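Local coordinates for putative uncharacterized protein Ta1305 (Thermoplasma acidophilum, PDB 4RKS) that catalyses the ATP-dependent phosphorylation of (R)-mevalonate to mevalonate 3-phosphate in an alternative mevalonate pathway of extreme acidophiles, at residues Glu271-Leu276 with Tyr291-Gly296; Ser259-Arg262 with Asn267-Arg270; Asn289-Ile292 with Asn298-Val301; Gly34-Gly39 with Phe247-Glu252. One frame throughout, in Å; residues are numbered along the deposited sequence.

Contact 1: Glu271-Leu276 with Tyr291-Gly296. With MEV ((R)-mevalonate), chain C; SO4 (sulfate ion), chain E.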
loop_
_atom_site.group_PDB
_atom_site.type_symbol
_atom_site.label_atom_id
_atom_site.label_comp_id
_atom_site.label_asym_id
_atom_site.label_seq_id
_atom_site.Cartn_x
_atom_site.Cartn_y
_atom_site.Cartn_z
ATOM N N GLU A 271 14.821 18.063 -4.550
ATOM C CA GLU A 271 15.260 19.278 -3.855
ATOM C C GLU A 271 14.204 19.917 -2.953
ATOM O O GLU A 271 14.473 20.181 -1.781
ATOM C CB GLU A 271 15.754 20.327 -4.860
ATOM C CG GLU A 271 16.187 21.624 -4.187
ATOM C CD GLU A 271 16.730 22.656 -5.162
ATOM O OE1 GLU A 271 15.960 23.557 -5.566
ATOM O OE2 GLU A 271 17.929 22.572 -5.508
ATOM N N ASN A 272 13.015 20.176 -3.489
ATOM C CA ASN A 272 11.964 20.802 -2.689
ATOM C C ASN A 272 11.422 19.858 -1.617
ATOM O O ASN A 272 10.888 20.307 -0.589
ATOM C CB ASN A 272 10.824 21.294 -3.584
ATOM C CG ASN A 272 11.231 22.476 -4.446
ATOM O OD1 ASN A 272 12.229 23.136 -4.175
ATOM N ND2 ASN A 272 10.456 22.743 -5.491
ATOM N N MET A 273 11.556 18.554 -1.856
ATOM C CA MET A 273 11.178 17.564 -0.851
ATOM C C MET A 273 12.146 17.627 0.330
ATOM O O MET A 273 11.730 17.584 1.488
ATOM C CB MET A 273 11.150 16.155 -1.451
ATOM C CG MET A 273 9.996 15.932 -2.403
ATOM S SD MET A 273 10.099 14.370 -3.290
ATOM C CE MET A 273 9.658 13.188 -1.997
ATOM N N GLN A 274 13.433 17.760 0.032
ATOM C CA GLN A 274 14.444 17.847 1.076
ATOM C C GLN A 274 14.305 19.160 1.859
ATOM O O GLN A 274 14.544 19.195 3.065
ATOM C CB GLN A 274 15.850 17.703 0.479
ATOM C CG GLN A 274 16.988 17.723 1.509
ATOM C CD GLN A 274 16.728 16.828 2.729
ATOM O OE1 GLN A 274 16.494 15.621 2.599
ATOM N NE2 GLN A 274 16.772 17.423 3.923
ATOM N N LYS A 275 13.904 20.234 1.184
ATOM C CA LYS A 275 13.681 21.503 1.882
ATOM C C LYS A 275 12.540 21.386 2.894
ATOM O O LYS A 275 12.633 21.922 4.002
ATOM C CB LYS A 275 13.388 22.637 0.893
ATOM C CG LYS A 275 14.598 23.140 0.115
ATOM C CD LYS A 275 14.189 24.241 -0.864
ATOM C CE LYS A 275 15.365 24.708 -1.713
ATOM N NZ LYS A 275 14.914 25.552 -2.854
ATOM N N LEU A 276 11.462 20.700 2.515
ATOM C CA LEU A 276 10.338 20.511 3.431
ATOM C C LEU A 276 10.782 19.708 4.650
ATOM O O LEU A 276 10.481 20.066 5.788
ATOM C CB LEU A 276 9.166 19.815 2.741
ATOM C CG LEU A 276 7.984 19.424 3.649
ATOM C CD1 LEU A 276 7.277 20.650 4.243
ATOM C CD2 LEU A 276 6.983 18.543 2.916
ATOM N N TYR A 291 8.212 11.885 9.561
ATOM C CA TYR A 291 7.835 11.776 8.151
ATOM C C TYR A 291 8.247 10.444 7.525
ATOM O O TYR A 291 9.152 9.782 8.006
ATOM C CB TYR A 291 8.447 12.919 7.333
ATOM C CG TYR A 291 9.903 12.703 7.012
ATOM C CD1 TYR A 291 10.893 13.130 7.888
ATOM C CD2 TYR A 291 10.292 12.076 5.836
ATOM C CE1 TYR A 291 12.222 12.929 7.607
ATOM C CE2 TYR A 291 11.620 11.871 5.548
ATOM C CZ TYR A 291 12.580 12.296 6.435
ATOM O OH TYR A 291 13.905 12.096 6.146
ATOM N N ILE A 292 7.577 10.098 6.426
ATOM C CA ILE A 292 7.860 8.911 5.614
ATOM C C ILE A 292 7.932 9.312 4.134
ATOM O O ILE A 292 7.150 10.147 3.686
ATOM C CB ILE A 292 6.766 7.825 5.796
ATOM C CG1 ILE A 292 6.754 7.290 7.229
ATOM C CG2 ILE A 292 6.935 6.665 4.784
ATOM C CD1 ILE A 292 5.510 6.489 7.555
ATOM N N VAL A 293 8.869 8.731 3.383
ATOM C CA VAL A 293 8.867 8.831 1.923
ATOM C C VAL A 293 8.918 7.414 1.360
ATOM O O VAL A 293 9.810 6.655 1.722
ATOM C CB VAL A 293 10.077 9.644 1.388
ATOM C CG1 VAL A 293 10.065 9.697 -0.136
ATOM C CG2 VAL A 293 10.111 11.054 2.005
ATOM N N THR A 294 7.975 7.045 0.495
ATOM C CA THR A 294 7.999 5.696 -0.082
ATOM C C THR A 294 8.657 5.743 -1.465
ATOM O O THR A 294 9.830 6.057 -1.563
ATOM C CB THR A 294 6.573 5.068 -0.154
ATOM O OG1 THR A 294 5.707 5.878 -0.967
ATOM C CG2 THR A 294 5.975 4.966 1.245
ATOM N N GLY A 295 7.922 5.451 -2.532
ATOM C CA GLY A 295 8.526 5.433 -3.860
ATOM C C GLY A 295 8.180 6.639 -4.721
ATOM O O GLY A 295 8.887 6.959 -5.664
ATOM N N GLY A 296 7.084 7.308 -4.395
ATOM C CA GLY A 296 6.628 8.438 -5.178
ATOM C C GLY A 296 7.135 9.761 -4.638
ATOM O O GLY A 296 7.870 9.812 -3.654
HETATM C C8 MEV C . 6.201 -1.237 -2.277
HETATM O O8 MEV C . 6.046 -2.268 -3.233
HETATM C C2 MEV C . 7.327 -0.338 -2.740
HETATM C C3 MEV C . 7.461 1.016 -2.064
HETATM O O7 MEV C . 6.245 1.717 -2.008
HETATM C C4 MEV C . 8.000 0.870 -0.650
HETATM C C5 MEV C . 6.929 0.556 0.378
HETATM O O3 MEV C . 5.839 1.202 0.419
HETATM O O4 MEV C . 7.119 -0.382 1.187
HETATM C C6 MEV C . 8.437 1.819 -2.895
HETATM S S SO4 E . 17.271 17.373 -7.166
HETATM O O1 SO4 E . 17.942 16.871 -5.969
HETATM O O2 SO4 E . 17.341 16.355 -8.212
HETATM O O3 SO4 E . 15.875 17.673 -6.863
HETATM O O4 SO4 E . 17.927 18.595 -7.624
HETATM O O HOH W 1 15.851 12.768 3.946
#
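Beside the touch of Met273 on Val293 lie two flat groups, the phenol ring of Tyr291 and the amide of Gln274. At the CD2-CE2 edge of the ring, near its plane, sits Val293 CG2, 3.9 Å from Tyr291 CE2. The hydroxyl end meets a water, which donates to Gln274 OE1 at 3.2 Å and also bonds Tyr291 OH at 3.0 Å. The ring also packs among Ile277 and Leu280 of helix 271-283 and residues of helix 243-262. One methyl makes the direct contact. Met273 CE lies 4.0 Å from Val293 CG1, and the two side chains meet at a slant. The same CE comes 4.2 Å from Gly296 O. The Met273 chain leaves with CG anti to the carbonyl carbon and bends at its end (chi3 74°), which swings CE toward Val293. On the outer side of the helix, Lys275 NZ and Glu271 OE1 form a salt bridge one turn apart, at 3.5 Å. At the helix start, Glu271 N donates to O3 of the chain E sulfate, probably from the crystallisation liquor, at 2.6 Å. Gly295 belongs to the mevalonate pocket. Its N is 3.7 Å from mevalonate C6, and a side chain at this position would clash with that carbon. The chemistry is split: a buried methyl ties the helix to Val293, a water ties it to Tyr291 on the strand, and the charged groups keep to the helix.

Contact 2: Ser259-Arg262 with Asn267-Arg270. With SO4 (sulfate ion), chain E; SO4 (sulfate ion), chain D.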
loop_
_atom_site.group_PDB
_atom_site.type_symbol
_atom_site.label_atom_id
_atom_site.label_comp_id
_atom_site.label_asym_id
_atom_site.label_seq_id
_atom_site.Cartn_x
_atom_site.Cartn_y
_atom_site.Cartn_z
ATOM N N SER A 259 18.862 6.228 1.537
ATOM C CA SER A 259 20.323 6.285 1.425
ATOM C C SER A 259 20.840 5.111 0.578
ATOM O O SER A 259 21.767 5.265 -0.220
ATOM C CB SER A 259 20.974 6.282 2.808
ATOM O OG SER A 259 22.384 6.327 2.706
ATOM N N ILE A 260 20.227 3.940 0.730
ATOM C CA ILE A 260 20.624 2.789 -0.086
ATOM C C ILE A 260 20.268 3.003 -1.565
ATOM O O ILE A 260 21.096 2.773 -2.441
ATOM C CB ILE A 260 19.989 1.483 0.428
ATOM C CG1 ILE A 260 20.525 1.170 1.822
ATOM C CG2 ILE A 260 20.281 0.330 -0.526
ATOM C CD1 ILE A 260 19.891 -0.019 2.478
ATOM N N LEU A 261 19.059 3.481 -1.837
ATOM C CA LEU A 261 18.639 3.759 -3.209
ATOM C C LEU A 261 19.537 4.786 -3.917
ATOM O O LEU A 261 19.929 4.574 -5.063
ATOM C CB LEU A 261 17.178 4.226 -3.238
ATOM C CG LEU A 261 16.156 3.109 -2.993
ATOM C CD1 LEU A 261 14.721 3.630 -2.961
ATOM C CD2 LEU A 261 16.291 2.010 -4.028
ATOM N N ARG A 262 19.864 5.887 -3.242
ATOM C CA ARG A 262 20.704 6.929 -3.839
ATOM C C ARG A 262 22.052 6.374 -4.284
ATOM O O ARG A 262 22.577 6.771 -5.319
ATOM C CB ARG A 262 20.916 8.098 -2.861
ATOM C CG ARG A 262 19.719 9.055 -2.768
ATOM C CD ARG A 262 20.055 10.332 -1.973
ATOM N NE ARG A 262 20.534 10.037 -0.621
ATOM C CZ ARG A 262 19.755 9.958 0.455
ATOM N NH1 ARG A 262 18.441 10.152 0.352
ATOM N NH2 ARG A 262 20.289 9.679 1.635
ATOM N N ASN A 267 17.034 8.421 -6.958
ATOM C CA ASN A 267 16.866 9.547 -6.044
ATOM C C ASN A 267 15.423 9.999 -5.932
ATOM O O ASN A 267 14.942 10.788 -6.751
ATOM C CB ASN A 267 17.731 10.733 -6.475
ATOM C CG ASN A 267 17.761 11.832 -5.430
ATOM O OD1 ASN A 267 17.744 11.559 -4.227
ATOM N ND2 ASN A 267 17.791 13.079 -5.881
ATOM N N VAL A 268 14.739 9.503 -4.904
ATOM C CA VAL A 268 13.334 9.797 -4.705
ATOM C C VAL A 268 13.124 11.149 -4.017
ATOM O O VAL A 268 12.176 11.861 -4.336
ATOM C CB VAL A 268 12.653 8.700 -3.865
ATOM C CG1 VAL A 268 11.192 9.043 -3.626
ATOM C CG2 VAL A 268 12.782 7.352 -4.550
ATOM N N ILE A 269 13.995 11.493 -3.068
ATOM C CA ILE A 269 13.819 12.740 -2.331
ATOM C C ILE A 269 14.525 13.871 -3.073
ATOM O O ILE A 269 15.747 14.024 -3.003
ATOM C CB ILE A 269 14.338 12.638 -0.885
ATOM C CG1 ILE A 269 13.635 11.491 -0.159
ATOM C CG2 ILE A 269 14.071 13.930 -0.134
ATOM C CD1 ILE A 269 14.153 11.234 1.243
ATOM N N ARG A 270 13.727 14.639 -3.806
ATOM C CA ARG A 270 14.199 15.702 -4.677
ATOM C C ARG A 270 14.361 17.001 -3.886
ATOM O O ARG A 270 14.065 17.036 -2.689
ATOM C CB ARG A 270 13.227 15.877 -5.847
ATOM C CG ARG A 270 13.023 14.596 -6.677
ATOM C CD ARG A 270 14.238 14.273 -7.551
ATOM N NE ARG A 270 14.511 15.355 -8.500
ATOM C CZ ARG A 270 13.902 15.501 -9.677
ATOM N NH1 ARG A 270 12.990 14.621 -10.067
ATOM N NH2 ARG A 270 14.206 16.529 -10.467
HETATM S S SO4 E . 17.271 17.373 -7.166
HETATM O O1 SO4 E . 17.942 16.871 -5.969
HETATM O O2 SO4 E . 17.341 16.355 -8.212
HETATM O O3 SO4 E . 15.875 17.673 -6.863
HETATM O O4 SO4 E . 17.927 18.595 -7.624
HETATM S S SO4 D . 11.102 16.149 -13.190
HETATM O O1 SO4 D . 12.444 16.644 -12.895
HETATM O O2 SO4 D . 10.988 14.775 -12.720
HETATM O O3 SO4 D . 10.107 16.986 -12.521
HETATM O O4 SO4 D . 10.866 16.183 -14.631
HETATM O O HOH W 2 16.654 10.257 -2.081
#
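Asn267 sets its amide oxygen against the aliphatic part of Arg262: OD1 is 3.5 Å from Arg262 CD. The amide and guanidinium planes stand 84° apart. A water completes this junction. It donates to Asn267 OD1 at 2.7 Å and accepts from Arg262 NH1 at 3.0 Å, where it sits at the edge of the guanidinium, in its plane. It also accepts from the next-but-one backbone, Ile269 N, at 3.1 Å. The Asn267 amide has CG anti to the backbone N (chi1 -171°), and its oxygen reaches both Arg262 and the water. Val268 carries the apolar part. Its CG2 lies 4.5 Å from Leu261 CD1, a loose touch. Leu261 also packs on Ile210 and Ile214 of helix 207-214. Ile269 turns its side chain to Gln274 and Ile277 of the following helix. Arg270 is the N-cap residue of that helix, and its chain bends twice. NE donates to O2 of the chain E sulfate at 3.0 Å and also to its O3. NH2 donates to O1 of the chain D sulfate at 3.0 Å, nearly straight at 166°, and NH1 adds a weak bond to O2. With Arg270 cut back to alanine, both sulfates would probably lose their guanidinium partner, leaving one to the backbone N of Glu271 and the other to that of Gln203. The arrangement is a helix-loop-helix connection in the C-terminal domain, with an anion bound at the N-terminus of the second helix.

Contact 3: Asn289-Ile292 with Asn298-Val301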
loop_
_atom_site.group_PDB
_atom_site.type_symbol
_atom_site.label_atom_id
_atom_site.label_comp_id
_atom_site.label_asym_id
_atom_site.label_seq_id
_atom_site.Cartn_x
_atom_site.Cartn_y
_atom_site.Cartn_z
ATOM N N ASN A 289 6.417 15.519 15.247
ATOM C CA ASN A 289 6.073 14.952 13.954
ATOM C C ASN A 289 7.115 13.920 13.581
ATOM O O ASN A 289 8.180 13.853 14.200
ATOM C CB ASN A 289 5.974 16.020 12.867
ATOM C CG ASN A 289 7.331 16.530 12.419
ATOM O OD1 ASN A 289 8.064 15.849 11.693
ATOM N ND2 ASN A 289 7.674 17.737 12.851
ATOM N N ALA A 290 6.786 13.124 12.568
ATOM C CA ALA A 290 7.715 12.191 11.932
ATOM C C ALA A 290 7.269 12.040 10.489
ATOM O O ALA A 290 6.061 12.061 10.217
ATOM C CB ALA A 290 7.723 10.845 12.642
ATOM N N TYR A 291 8.212 11.885 9.561
ATOM C CA TYR A 291 7.835 11.776 8.151
ATOM C C TYR A 291 8.247 10.444 7.525
ATOM O O TYR A 291 9.152 9.782 8.006
ATOM C CB TYR A 291 8.447 12.919 7.333
ATOM C CG TYR A 291 9.903 12.703 7.012
ATOM C CD1 TYR A 291 10.893 13.130 7.888
ATOM C CD2 TYR A 291 10.292 12.076 5.836
ATOM C CE1 TYR A 291 12.222 12.929 7.607
ATOM C CE2 TYR A 291 11.620 11.871 5.548
ATOM C CZ TYR A 291 12.580 12.296 6.435
ATOM O OH TYR A 291 13.905 12.096 6.146
ATOM N N ILE A 292 7.577 10.098 6.426
ATOM C CA ILE A 292 7.860 8.911 5.614
ATOM C C ILE A 292 7.932 9.312 4.134
ATOM O O ILE A 292 7.150 10.147 3.686
ATOM C CB ILE A 292 6.766 7.825 5.796
ATOM C CG1 ILE A 292 6.754 7.290 7.229
ATOM C CG2 ILE A 292 6.935 6.665 4.784
ATOM C CD1 ILE A 292 5.510 6.489 7.555
ATOM N N ASN A 298 6.113 11.993 -2.760
ATOM C CA ASN A 298 5.303 12.466 -1.658
ATOM C C ASN A 298 6.065 12.421 -0.344
ATOM O O ASN A 298 6.932 11.564 -0.140
ATOM C CB ASN A 298 4.015 11.650 -1.563
ATOM C CG ASN A 298 3.289 11.562 -2.886
ATOM O OD1 ASN A 298 2.729 12.546 -3.355
ATOM N ND2 ASN A 298 3.298 10.379 -3.499
ATOM N N VAL A 299 5.766 13.378 0.529
ATOM C CA VAL A 299 6.261 13.347 1.895
ATOM C C VAL A 299 5.078 13.236 2.838
ATOM O O VAL A 299 4.225 14.137 2.898
ATOM C CB VAL A 299 7.092 14.594 2.244
ATOM C CG1 VAL A 299 7.502 14.563 3.716
ATOM C CG2 VAL A 299 8.302 14.688 1.343
ATOM N N TYR A 300 5.036 12.129 3.570
ATOM C CA TYR A 300 3.928 11.810 4.472
ATOM C C TYR A 300 4.295 12.161 5.903
ATOM O O TYR A 300 5.242 11.609 6.445
ATOM C CB TYR A 300 3.574 10.323 4.391
ATOM C CG TYR A 300 3.152 9.843 3.030
ATOM C CD1 TYR A 300 1.867 10.099 2.553
ATOM C CD2 TYR A 300 4.019 9.096 2.235
ATOM C CE1 TYR A 300 1.465 9.635 1.319
ATOM C CE2 TYR A 300 3.624 8.634 0.999
ATOM C CZ TYR A 300 2.348 8.906 0.550
ATOM O OH TYR A 300 1.949 8.456 -0.675
ATOM N N VAL A 301 3.561 13.085 6.513
ATOM C CA VAL A 301 3.926 13.548 7.848
ATOM C C VAL A 301 2.892 13.163 8.900
ATOM O O VAL A 301 1.758 13.672 8.908
ATOM C CB VAL A 301 4.135 15.077 7.865
ATOM C CG1 VAL A 301 4.696 15.511 9.194
ATOM C CG2 VAL A 301 5.080 15.471 6.756
#
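Ile292 and Tyr300 stand side by side on one face of this antiparallel hairpin, CB to CB 4.3 Å apart. They form a hydrogen-bonded pair. Ile292 N donates to Tyr300 O at 2.8 Å, in the carbonyl plane, and Tyr300 N returns a bond to Ile292 O at 2.9 Å, straight to 170°. The Tyr300 ring turns an edge to the same oxygen: CD2 is 3.6 Å from Ile292 O. Beyond the pair, the Ile292 side chain packs on Ala250 and Thr254 of helix 243-262. Tyr291 and Val301 point from the other face, as a non-hydrogen-bonded pair. Tyr291 CB lies 4.3 Å from Val301 CG2 and 4.1 Å from Val299 CG1. The Tyr291 CG sits between the backbone N and the carbonyl carbon (chi1 78°), which stands the ring up from the strand, and Val299 meets it obliquely. Two residues before Tyr291, Asn289 lays its CB against Val301 CG1 at 3.9 Å. Its amide looks elsewhere, with OD1 bonded to Arg284 and ND2 to Leu280 O. Helix 271-283 covers this face, with Leu280 on Val301 and Ile283 on Asn289. Strand 193-199 pairs with the outer side of strand 298-304, so the hairpin is built into a larger sheet. The two strand axes run at 149° to each other, a clear twist. A CA-H...O contact from Tyr291 CA, 3.1 Å from Tyr300 O, adds to the N-H bond on that carbonyl. The buried backbone finds partners in the Ile292-Tyr300 pair, in strand 193-199 and, at Tyr291 N, in Gln251 OE1, while side-chain contact is mostly apolar.

Contact 4: Gly34-Gly39 with Phe247-Glu252. With MEV ((R)-mevalonate), chain C.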
loop_
_atom_site.group_PDB
_atom_site.type_symbol
_atom_site.label_atom_id
_atom_site.label_comp_id
_atom_site.label_asym_id
_atom_site.label_seq_id
_atom_site.Cartn_x
_atom_site.Cartn_y
_atom_site.Cartn_z
ATOM N N GLY A 34 3.986 2.482 3.043
ATOM C CA GLY A 34 4.976 1.659 3.721
ATOM C C GLY A 34 5.478 2.268 5.032
ATOM O O GLY A 34 5.669 3.474 5.133
ATOM N N VAL A 35 5.693 1.424 6.036
ATOM C CA VAL A 35 6.250 1.844 7.330
ATOM C C VAL A 35 7.642 1.228 7.552
ATOM O O VAL A 35 8.570 1.891 8.039
ATOM C CB VAL A 35 5.284 1.469 8.493
ATOM C CG1 VAL A 35 5.993 1.506 9.839
ATOM C CG2 VAL A 35 4.069 2.402 8.493
ATOM N N VAL A 36 7.779 -0.045 7.208
ATOM C CA VAL A 36 9.099 -0.642 6.955
ATOM C C VAL A 36 9.089 -0.932 5.468
ATOM O O VAL A 36 8.252 -1.704 4.981
ATOM C CB VAL A 36 9.364 -1.919 7.793
ATOM C CG1 VAL A 36 10.709 -2.582 7.396
ATOM C CG2 VAL A 36 9.372 -1.575 9.287
ATOM N N LEU A 37 9.988 -0.273 4.748
ATOM C CA LEU A 37 9.833 -0.082 3.318
ATOM C C LEU A 37 10.358 -1.256 2.522
ATOM O O LEU A 37 11.478 -1.707 2.753
ATOM C CB LEU A 37 10.543 1.211 2.892
ATOM C CG LEU A 37 9.967 2.464 3.553
ATOM C CD1 LEU A 37 10.805 3.703 3.226
ATOM C CD2 LEU A 37 8.529 2.638 3.111
ATOM N N LEU A 38 9.559 -1.727 1.562
ATOM C CA LEU A 38 9.958 -2.873 0.752
ATOM C C LEU A 38 10.831 -2.506 -0.450
ATOM O O LEU A 38 10.508 -1.606 -1.220
ATOM C CB LEU A 38 8.724 -3.625 0.255
ATOM C CG LEU A 38 9.058 -4.819 -0.638
ATOM C CD1 LEU A 38 9.734 -5.900 0.193
ATOM C CD2 LEU A 38 7.786 -5.342 -1.291
ATOM N N GLY A 39 11.935 -3.227 -0.604
ATOM C CA GLY A 39 12.726 -3.151 -1.810
ATOM C C GLY A 39 13.198 -4.534 -2.181
ATOM O O GLY A 39 13.962 -5.158 -1.432
ATOM N N PHE A 247 6.131 5.574 14.410
ATOM C CA PHE A 247 6.351 6.532 13.324
ATOM C C PHE A 247 7.770 7.090 13.344
ATOM O O PHE A 247 8.377 7.257 12.282
ATOM C CB PHE A 247 5.341 7.672 13.373
ATOM C CG PHE A 247 3.997 7.321 12.771
ATOM C CD1 PHE A 247 3.895 6.974 11.435
ATOM C CD2 PHE A 247 2.837 7.369 13.539
ATOM C CE1 PHE A 247 2.667 6.664 10.875
ATOM C CE2 PHE A 247 1.591 7.056 12.974
ATOM C CZ PHE A 247 1.518 6.707 11.644
ATOM N N ASP A 248 8.310 7.346 14.536
ATOM C CA ASP A 248 9.736 7.669 14.669
ATOM C C ASP A 248 10.614 6.646 13.949
ATOM O O ASP A 248 11.557 7.006 13.250
ATOM C CB ASP A 248 10.168 7.714 16.133
ATOM C CG ASP A 248 9.640 8.921 16.877
ATOM O OD1 ASP A 248 9.115 9.861 16.242
ATOM O OD2 ASP A 248 9.766 8.922 18.120
ATOM N N LEU A 249 10.310 5.361 14.143
ATOM C CA LEU A 249 11.078 4.294 13.509
ATOM C C LEU A 249 10.872 4.275 11.987
ATOM O O LEU A 249 11.820 4.044 11.237
ATOM C CB LEU A 249 10.708 2.942 14.120
ATOM C CG LEU A 249 11.446 1.670 13.686
ATOM C CD1 LEU A 249 11.361 0.627 14.768
ATOM C CD2 LEU A 249 10.821 1.089 12.424
ATOM N N ALA A 250 9.641 4.512 11.544
ATOM C CA ALA A 250 9.338 4.612 10.126
ATOM C C ALA A 250 10.197 5.686 9.457
ATOM O O ALA A 250 10.654 5.495 8.335
ATOM C CB ALA A 250 7.873 4.908 9.914
ATOM N N GLN A 251 10.415 6.806 10.145
ATOM C CA GLN A 251 11.267 7.867 9.608
ATOM C C GLN A 251 12.727 7.410 9.522
ATOM O O GLN A 251 13.411 7.709 8.548
ATOM C CB GLN A 251 11.167 9.151 10.452
ATOM C CG GLN A 251 12.154 10.232 10.003
ATOM C CD GLN A 251 11.925 11.580 10.672
ATOM O OE1 GLN A 251 10.792 12.048 10.796
ATOM N NE2 GLN A 251 13.009 12.218 11.088
ATOM N N GLU A 252 13.200 6.683 10.529
ATOM C CA GLU A 252 14.565 6.147 10.492
ATOM C C GLU A 252 14.712 5.106 9.385
ATOM O O GLU A 252 15.720 5.081 8.686
ATOM C CB GLU A 252 14.954 5.536 11.835
ATOM C CG GLU A 252 14.981 6.545 12.966
ATOM C CD GLU A 252 15.543 5.971 14.252
ATOM O OE1 GLU A 252 16.664 5.417 14.216
ATOM O OE2 GLU A 252 14.862 6.074 15.299
HETATM C C8 MEV C . 6.201 -1.237 -2.277
HETATM O O8 MEV C . 6.046 -2.268 -3.233
HETATM C C2 MEV C . 7.327 -0.338 -2.740
HETATM C C3 MEV C . 7.461 1.016 -2.064
HETATM O O7 MEV C . 6.245 1.717 -2.008
HETATM C C4 MEV C . 8.000 0.870 -0.650
HETATM C C5 MEV C . 6.929 0.556 0.378
HETATM O O3 MEV C . 5.839 1.202 0.419
HETATM O O4 MEV C . 7.119 -0.382 1.187
HETATM C C6 MEV C . 8.437 1.819 -2.895
#
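Val35 and Ala250 make the closest apolar touch of this contact, with Val35 CG1 3.9 Å from Ala250 CB. With CG1 anti to the backbone N (chi1 163°), Val35 turns that methyl onto the alanine. Beside them, Val36 CG2 meets Leu249 CD2 at 4.4 Å. Leu249 also packs on His230 and Met233 of helix 220-238, and both valines touch Ile234 of that helix. The second kind of interaction is a CA-H...O contact. Ala250 CA lies 3.5 Å from Val35 O, with 142° at the hydrogen. The small methyl of Ala250 lets the chain come this near. Val35 and Val36 both face Ala54, a classic beta bulge at the end of strand 24-34, where the chain turns a corner. The contact thus joins the N-terminal domain of this GHMP kinase to helix 243-262 of the C-terminal domain. Polar bonds come next. Leu37 N is held by Asp253 of the same helix, and Leu37 O by Arg223. Past the bulge the chain binds the substrate. Leu38 N donates to the mevalonate carboxylate oxygen O4 at 2.8 Å, almost straight at 175°. Leu37 CD2 lies 3.8 Å from C5 of mevalonate, the carboxylate carbon. Gly34 CA is 3.4 Å from the other carboxylate oxygen, O3, and a side chain on Gly34 would collide with it.

Along the chain, residues 34-39 of contact 4 come first, in the N-terminal domain; all later segments belong to the C-terminal domain. Helix 243-262 carries the other half of contact 4 and the first half of contact 2, whose centres lie about 14 Å apart. Its loop then leads into helix 271-283 of contact 1. Strand 289-292 serves both contact 1 and contact 3, about 8 Å apart between centres. Val268 of contact 2 packs on Val293 and Gly296 of contact 1, while Gln251 of contact 4 bonds Tyr291 N of the shared strand. Contacts 1 and 4 both reach mevalonate, so the substrate lies where the two domains meet.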